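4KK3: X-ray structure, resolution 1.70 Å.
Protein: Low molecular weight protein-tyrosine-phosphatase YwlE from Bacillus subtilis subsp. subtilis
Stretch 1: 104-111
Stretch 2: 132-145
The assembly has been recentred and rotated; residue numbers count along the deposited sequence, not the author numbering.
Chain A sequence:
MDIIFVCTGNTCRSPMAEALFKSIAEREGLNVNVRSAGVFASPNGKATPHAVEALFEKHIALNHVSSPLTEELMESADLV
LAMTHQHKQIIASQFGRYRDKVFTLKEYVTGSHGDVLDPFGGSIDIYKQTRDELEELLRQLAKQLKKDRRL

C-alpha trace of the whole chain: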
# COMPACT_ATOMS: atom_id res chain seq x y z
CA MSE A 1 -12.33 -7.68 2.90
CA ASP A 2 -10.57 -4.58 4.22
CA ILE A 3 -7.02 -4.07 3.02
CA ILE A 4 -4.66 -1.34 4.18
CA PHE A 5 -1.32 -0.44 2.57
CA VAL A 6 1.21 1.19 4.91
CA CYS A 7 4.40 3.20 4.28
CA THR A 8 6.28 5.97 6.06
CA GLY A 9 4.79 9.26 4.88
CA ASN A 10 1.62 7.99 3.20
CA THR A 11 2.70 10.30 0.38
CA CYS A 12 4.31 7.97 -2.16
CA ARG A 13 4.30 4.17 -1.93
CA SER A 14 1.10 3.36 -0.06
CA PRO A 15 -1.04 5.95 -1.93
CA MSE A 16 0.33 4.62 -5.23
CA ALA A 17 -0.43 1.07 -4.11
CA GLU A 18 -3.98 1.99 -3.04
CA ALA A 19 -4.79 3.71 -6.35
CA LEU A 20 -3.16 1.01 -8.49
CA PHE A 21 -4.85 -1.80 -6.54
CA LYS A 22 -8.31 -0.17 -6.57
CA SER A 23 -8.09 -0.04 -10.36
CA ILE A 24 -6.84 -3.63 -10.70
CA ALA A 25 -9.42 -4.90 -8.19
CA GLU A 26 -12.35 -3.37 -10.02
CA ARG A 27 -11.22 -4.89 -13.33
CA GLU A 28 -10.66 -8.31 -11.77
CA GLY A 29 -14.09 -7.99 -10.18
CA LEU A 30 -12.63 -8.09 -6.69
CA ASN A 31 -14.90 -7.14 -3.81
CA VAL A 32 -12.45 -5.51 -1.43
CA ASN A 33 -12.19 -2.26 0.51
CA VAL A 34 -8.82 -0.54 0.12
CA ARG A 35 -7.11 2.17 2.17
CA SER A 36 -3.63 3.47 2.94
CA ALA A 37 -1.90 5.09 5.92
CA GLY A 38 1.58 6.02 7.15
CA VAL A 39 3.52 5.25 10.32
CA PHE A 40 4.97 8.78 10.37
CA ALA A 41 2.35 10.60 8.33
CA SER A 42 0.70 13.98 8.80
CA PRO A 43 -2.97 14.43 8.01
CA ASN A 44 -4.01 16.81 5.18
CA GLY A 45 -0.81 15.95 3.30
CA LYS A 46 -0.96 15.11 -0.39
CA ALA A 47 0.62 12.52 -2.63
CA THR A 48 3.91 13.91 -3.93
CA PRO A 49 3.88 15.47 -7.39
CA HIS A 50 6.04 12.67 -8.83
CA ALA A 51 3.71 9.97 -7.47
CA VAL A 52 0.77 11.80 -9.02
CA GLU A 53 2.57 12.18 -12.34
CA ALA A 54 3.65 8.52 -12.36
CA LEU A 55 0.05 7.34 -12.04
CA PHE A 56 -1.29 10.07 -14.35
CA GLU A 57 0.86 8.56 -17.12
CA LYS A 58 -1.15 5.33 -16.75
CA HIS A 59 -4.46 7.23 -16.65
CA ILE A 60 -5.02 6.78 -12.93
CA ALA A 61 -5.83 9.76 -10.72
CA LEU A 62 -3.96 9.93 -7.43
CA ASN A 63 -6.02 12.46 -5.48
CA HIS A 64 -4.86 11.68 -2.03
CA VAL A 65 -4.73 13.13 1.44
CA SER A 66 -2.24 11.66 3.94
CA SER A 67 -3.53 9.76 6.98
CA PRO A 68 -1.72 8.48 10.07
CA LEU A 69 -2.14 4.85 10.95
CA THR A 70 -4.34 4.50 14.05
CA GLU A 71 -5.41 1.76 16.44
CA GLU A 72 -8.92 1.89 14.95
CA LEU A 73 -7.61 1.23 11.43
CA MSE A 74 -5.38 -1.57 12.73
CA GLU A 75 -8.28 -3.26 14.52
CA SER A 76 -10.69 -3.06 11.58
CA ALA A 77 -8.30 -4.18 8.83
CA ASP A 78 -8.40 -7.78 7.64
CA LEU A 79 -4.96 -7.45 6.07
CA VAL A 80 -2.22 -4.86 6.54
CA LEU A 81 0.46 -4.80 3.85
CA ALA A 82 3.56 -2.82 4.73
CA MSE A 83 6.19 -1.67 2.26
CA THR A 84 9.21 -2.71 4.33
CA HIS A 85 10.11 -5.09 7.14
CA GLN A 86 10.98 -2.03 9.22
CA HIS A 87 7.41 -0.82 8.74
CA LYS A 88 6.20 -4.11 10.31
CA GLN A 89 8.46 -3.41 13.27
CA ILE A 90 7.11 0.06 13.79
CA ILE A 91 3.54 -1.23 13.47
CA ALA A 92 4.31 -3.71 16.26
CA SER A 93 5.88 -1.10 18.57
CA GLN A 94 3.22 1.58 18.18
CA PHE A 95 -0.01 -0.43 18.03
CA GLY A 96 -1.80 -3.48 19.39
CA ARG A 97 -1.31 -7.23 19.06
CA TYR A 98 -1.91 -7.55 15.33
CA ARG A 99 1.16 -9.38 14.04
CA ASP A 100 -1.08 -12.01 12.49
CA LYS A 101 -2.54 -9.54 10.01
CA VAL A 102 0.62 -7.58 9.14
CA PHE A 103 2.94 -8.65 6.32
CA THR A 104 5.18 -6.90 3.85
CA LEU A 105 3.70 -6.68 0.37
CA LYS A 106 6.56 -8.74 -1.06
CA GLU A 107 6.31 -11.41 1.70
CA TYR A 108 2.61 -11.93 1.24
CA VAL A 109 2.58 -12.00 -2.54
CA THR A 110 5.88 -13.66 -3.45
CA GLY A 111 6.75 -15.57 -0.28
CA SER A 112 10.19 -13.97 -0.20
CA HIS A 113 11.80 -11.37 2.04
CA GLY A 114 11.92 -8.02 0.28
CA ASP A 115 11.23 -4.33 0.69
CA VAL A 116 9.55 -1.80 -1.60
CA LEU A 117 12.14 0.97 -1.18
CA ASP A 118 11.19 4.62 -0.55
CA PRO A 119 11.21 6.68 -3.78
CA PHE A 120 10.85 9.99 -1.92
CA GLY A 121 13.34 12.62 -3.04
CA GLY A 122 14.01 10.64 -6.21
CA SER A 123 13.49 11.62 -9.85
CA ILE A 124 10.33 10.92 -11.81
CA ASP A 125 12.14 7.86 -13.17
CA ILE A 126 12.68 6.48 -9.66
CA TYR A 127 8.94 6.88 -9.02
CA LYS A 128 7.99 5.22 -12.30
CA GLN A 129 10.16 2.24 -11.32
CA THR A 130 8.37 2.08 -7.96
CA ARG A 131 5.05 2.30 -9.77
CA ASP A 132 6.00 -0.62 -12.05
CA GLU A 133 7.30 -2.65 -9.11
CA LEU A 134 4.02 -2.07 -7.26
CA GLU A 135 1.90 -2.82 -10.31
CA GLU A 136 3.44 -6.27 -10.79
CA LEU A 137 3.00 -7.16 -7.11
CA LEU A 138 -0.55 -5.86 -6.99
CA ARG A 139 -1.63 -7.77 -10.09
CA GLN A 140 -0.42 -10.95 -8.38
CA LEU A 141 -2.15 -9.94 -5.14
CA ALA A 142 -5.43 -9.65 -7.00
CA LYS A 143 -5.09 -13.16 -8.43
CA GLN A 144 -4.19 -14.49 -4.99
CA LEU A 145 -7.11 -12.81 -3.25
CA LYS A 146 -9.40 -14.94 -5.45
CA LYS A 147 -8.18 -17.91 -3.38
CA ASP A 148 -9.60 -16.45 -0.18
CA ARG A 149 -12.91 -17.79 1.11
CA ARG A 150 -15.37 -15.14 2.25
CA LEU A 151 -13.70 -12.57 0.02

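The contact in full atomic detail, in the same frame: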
# COMPACT_ATOMS: atom_id res chain seq x y z
N THR A 104 4.76 -7.76 4.95
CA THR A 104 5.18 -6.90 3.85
C THR A 104 4.47 -7.32 2.58
O THR A 104 4.05 -8.48 2.45
CB THR A 104 6.69 -6.90 3.58
OG1 THR A 104 7.09 -8.18 3.09
CG2 THR A 104 7.46 -6.55 4.86
N LEU A 105 4.33 -6.38 1.65
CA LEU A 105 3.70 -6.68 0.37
C LEU A 105 4.45 -7.80 -0.36
O LEU A 105 3.84 -8.74 -0.87
CB LEU A 105 3.60 -5.40 -0.46
CG LEU A 105 2.99 -5.55 -1.85
CD1 LEU A 105 1.60 -6.14 -1.81
CD2 LEU A 105 2.95 -4.18 -2.50
N LYS A 106 5.78 -7.72 -0.36
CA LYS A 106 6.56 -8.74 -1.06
C LYS A 106 6.42 -10.12 -0.40
O LYS A 106 6.20 -11.10 -1.10
CB LYS A 106 8.01 -8.33 -1.26
CG LYS A 106 8.15 -7.19 -2.28
CD LYS A 106 9.59 -6.84 -2.59
CE LYS A 106 9.65 -5.79 -3.70
NZ LYS A 106 11.04 -5.37 -3.99
N GLU A 107 6.53 -10.17 0.93
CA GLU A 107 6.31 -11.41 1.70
C GLU A 107 5.03 -12.11 1.31
O GLU A 107 5.01 -13.30 0.98
CB GLU A 107 6.14 -11.07 3.19
CG GLU A 107 7.31 -11.26 4.09
CD GLU A 107 6.90 -11.11 5.55
OE1 GLU A 107 5.99 -10.29 5.86
OE2 GLU A 107 7.48 -11.82 6.38
N TYR A 108 3.94 -11.36 1.39
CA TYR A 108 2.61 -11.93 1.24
C TYR A 108 2.40 -12.45 -0.17
O TYR A 108 1.84 -13.53 -0.37
CB TYR A 108 1.58 -10.86 1.58
CG TYR A 108 0.19 -11.42 1.77
CD1 TYR A 108 -0.73 -11.41 0.73
CD2 TYR A 108 -0.18 -11.97 2.98
CE1 TYR A 108 -2.00 -11.93 0.92
CE2 TYR A 108 -1.43 -12.49 3.17
CZ TYR A 108 -2.34 -12.47 2.14
OH TYR A 108 -3.60 -12.99 2.36
N VAL A 109 2.85 -11.68 -1.15
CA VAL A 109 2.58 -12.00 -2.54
C VAL A 109 3.55 -13.03 -3.12
O VAL A 109 3.15 -13.95 -3.83
CB VAL A 109 2.59 -10.71 -3.39
CG1 VAL A 109 2.45 -11.04 -4.86
CG2 VAL A 109 1.49 -9.79 -2.91
N THR A 110 4.83 -12.88 -2.80
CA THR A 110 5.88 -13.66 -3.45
C THR A 110 6.49 -14.72 -2.54
O THR A 110 7.19 -15.61 -3.01
CB THR A 110 7.03 -12.76 -3.92
OG1 THR A 110 7.89 -12.46 -2.82
CG2 THR A 110 6.49 -11.47 -4.50
N GLY A 111 6.22 -14.62 -1.24
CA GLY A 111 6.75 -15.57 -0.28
C GLY A 111 8.17 -15.27 0.15
O GLY A 111 8.69 -15.91 1.07
N ASP A 132 5.97 0.64 -11.31
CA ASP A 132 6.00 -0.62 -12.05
C ASP A 132 6.20 -1.82 -11.13
O ASP A 132 5.61 -2.88 -11.33
CB ASP A 132 7.09 -0.60 -13.12
CG ASP A 132 6.75 0.34 -14.27
OD1 ASP A 132 5.59 0.79 -14.35
OD2 ASP A 132 7.64 0.63 -15.10
N GLU A 133 7.05 -1.63 -10.12
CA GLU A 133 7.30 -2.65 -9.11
C GLU A 133 6.00 -2.98 -8.38
O GLU A 133 5.65 -4.15 -8.20
CB GLU A 133 8.36 -2.11 -8.14
CG GLU A 133 8.65 -2.98 -6.93
CD GLU A 133 9.68 -2.33 -6.02
OE1 GLU A 133 9.91 -1.10 -6.14
OE2 GLU A 133 10.27 -3.03 -5.18
N LEU A 134 5.30 -1.94 -7.95
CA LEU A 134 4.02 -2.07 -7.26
C LEU A 134 2.97 -2.74 -8.14
O LEU A 134 2.25 -3.63 -7.70
CB LEU A 134 3.51 -0.70 -6.81
CG LEU A 134 4.23 -0.16 -5.58
CD1 LEU A 134 3.75 1.24 -5.23
CD2 LEU A 134 3.99 -1.14 -4.41
N GLU A 135 2.89 -2.28 -9.39
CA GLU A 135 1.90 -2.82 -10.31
C GLU A 135 2.00 -4.34 -10.42
O GLU A 135 1.00 -5.05 -10.31
CB GLU A 135 2.03 -2.16 -11.69
CG GLU A 135 0.89 -2.49 -12.65
CD GLU A 135 0.98 -1.69 -13.94
OE1 GLU A 135 1.87 -0.81 -14.03
OE2 GLU A 135 0.17 -1.93 -14.85
N GLU A 136 3.21 -4.84 -10.63
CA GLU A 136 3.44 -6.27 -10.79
C GLU A 136 3.04 -7.05 -9.54
O GLU A 136 2.44 -8.12 -9.63
CB GLU A 136 4.90 -6.54 -11.15
CG GLU A 136 5.24 -8.02 -11.27
CD GLU A 136 6.63 -8.26 -11.84
OE1 GLU A 136 6.86 -7.92 -13.02
OE2 GLU A 136 7.48 -8.79 -11.11
N LEU A 137 3.37 -6.51 -8.37
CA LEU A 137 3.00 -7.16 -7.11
C LEU A 137 1.49 -7.16 -6.89
O LEU A 137 0.90 -8.15 -6.41
CB LEU A 137 3.68 -6.43 -5.95
CG LEU A 137 5.18 -6.69 -5.87
CD1 LEU A 137 5.87 -5.65 -4.99
CD2 LEU A 137 5.44 -8.09 -5.35
N LEU A 138 0.86 -6.06 -7.26
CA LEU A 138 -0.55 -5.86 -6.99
C LEU A 138 -1.43 -6.65 -7.95
O LEU A 138 -2.50 -7.09 -7.56
CB LEU A 138 -0.90 -4.37 -7.02
CG LEU A 138 -0.19 -3.60 -5.89
CD1 LEU A 138 -0.34 -2.10 -6.11
CD2 LEU A 138 -0.71 -3.99 -4.51
N ARG A 139 -0.95 -6.85 -9.18
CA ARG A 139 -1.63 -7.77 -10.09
C ARG A 139 -1.63 -9.19 -9.55
O ARG A 139 -2.65 -9.88 -9.63
CB ARG A 139 -1.04 -7.72 -11.50
CG ARG A 139 -1.34 -6.40 -12.21
CD ARG A 139 -1.02 -6.44 -13.69
NE ARG A 139 -1.28 -5.14 -14.31
CZ ARG A 139 -2.49 -4.72 -14.68
NH1 ARG A 139 -3.56 -5.48 -14.50
NH2 ARG A 139 -2.63 -3.52 -15.22
N GLN A 140 -0.51 -9.62 -8.98
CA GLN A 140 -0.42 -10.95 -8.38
C GLN A 140 -1.30 -11.04 -7.14
O GLN A 140 -1.95 -12.06 -6.93
CB GLN A 140 1.01 -11.31 -7.98
CG GLN A 140 2.06 -11.23 -9.06
CD GLN A 140 3.46 -11.46 -8.49
OE1 GLN A 140 3.78 -12.56 -8.01
NE2 GLN A 140 4.29 -10.42 -8.51
N LEU A 141 -1.30 -9.99 -6.32
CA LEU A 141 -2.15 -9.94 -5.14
C LEU A 141 -3.61 -10.18 -5.49
O LEU A 141 -4.30 -10.95 -4.84
CB LEU A 141 -1.99 -8.60 -4.38
CG LEU A 141 -2.84 -8.40 -3.12
CD1 LEU A 141 -2.44 -9.39 -2.02
CD2 LEU A 141 -2.72 -6.97 -2.58
N ALA A 142 -4.07 -9.50 -6.54
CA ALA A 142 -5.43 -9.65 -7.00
C ALA A 142 -5.76 -11.11 -7.31
O ALA A 142 -6.76 -11.64 -6.84
CB ALA A 142 -5.66 -8.78 -8.21
N LYS A 143 -4.89 -11.76 -8.07
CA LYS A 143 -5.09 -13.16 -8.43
C LYS A 143 -5.10 -14.04 -7.19
O LYS A 143 -5.86 -15.00 -7.11
CB LYS A 143 -4.01 -13.64 -9.41
CG LYS A 143 -3.84 -12.81 -10.68
CD LYS A 143 -5.06 -12.87 -11.59
CE LYS A 143 -4.77 -12.20 -12.93
NZ LYS A 143 -5.98 -12.05 -13.78
N GLN A 144 -4.26 -13.70 -6.21
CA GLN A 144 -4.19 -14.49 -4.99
C GLN A 144 -5.43 -14.31 -4.14
O GLN A 144 -5.94 -15.28 -3.57
CB GLN A 144 -2.94 -14.13 -4.18
CG GLN A 144 -1.66 -14.68 -4.76
CD GLN A 144 -0.45 -14.09 -4.09
OE1 GLN A 144 -0.57 -13.26 -3.19
NE2 GLN A 144 0.73 -14.51 -4.53
N LEU A 145 -5.94 -13.08 -4.07
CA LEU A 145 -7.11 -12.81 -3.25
C LEU A 145 -8.35 -13.60 -3.69
O LEU A 145 -9.28 -13.79 -2.91
CB LEU A 145 -7.41 -11.31 -3.20
CG LEU A 145 -6.45 -10.50 -2.32
CD1 LEU A 145 -6.71 -9.03 -2.49
CD2 LEU A 145 -6.60 -10.89 -0.86

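A short helix, 105-110, lies across the longer helix that contains 132-145. Their axes approach to 9.5 Å and their N-to-C directions diverge by 47°. The nearest CA atoms are those of V109 and L141, 5.8 Å apart, and V109 and L137 each sit as a knob among residues of the other helix. Together the stretches bury 559 Å².

T104 precedes the short helix and touches nothing in the other stretch. Its role is local: OG1 accepts a hydrogen bond from E107 N (3.0 Å), capping a helix whose first amides lack backbone partners, while T104 N donates to E107 OE1 (3.0 Å).

L105 points toward the long helix and is buried. Its CD2 meets L134 CD2 at 3.7 Å and L137 CD1 at 4.1 Å, while CD1 lies 4.2 Å from L138 CD2; a branched, apolar side chain can thus reach several leucines at once.

K106 leaves its CA sideways, but its extended chain carries NZ to E133 OE2 (2.7 Å), a salt bridge with a hydrogen bond. On the way its methylenes cover L137, with CG 3.9 Å from CD1, so one residue serves both apolar and charged neighbours.

Y108 also starts sideways; its ring brings CD1 to 3.8 Å from L141 CD1, adding apolar contact.

V109 is seated among L137, Q140, L141 and Q144. Its compact side chain fits close to the backbone of the long helix: CG1 is 3.6 Å from L137 O and 3.4 Å from Q140 CB. Near the end of the short helix, V109 O accepts a hydrogen bond from Q144 NE2 (2.6 Å, 160°).

L137 sits among L105, K106, V109 and T110. T110 offers CG2 to L137 CD2 (3.6 Å) while its OG1 donates to K106 O (2.8 Å), satisfying its polar end. G111 then leaves the helix with positive phi, a conformation that suits glycine.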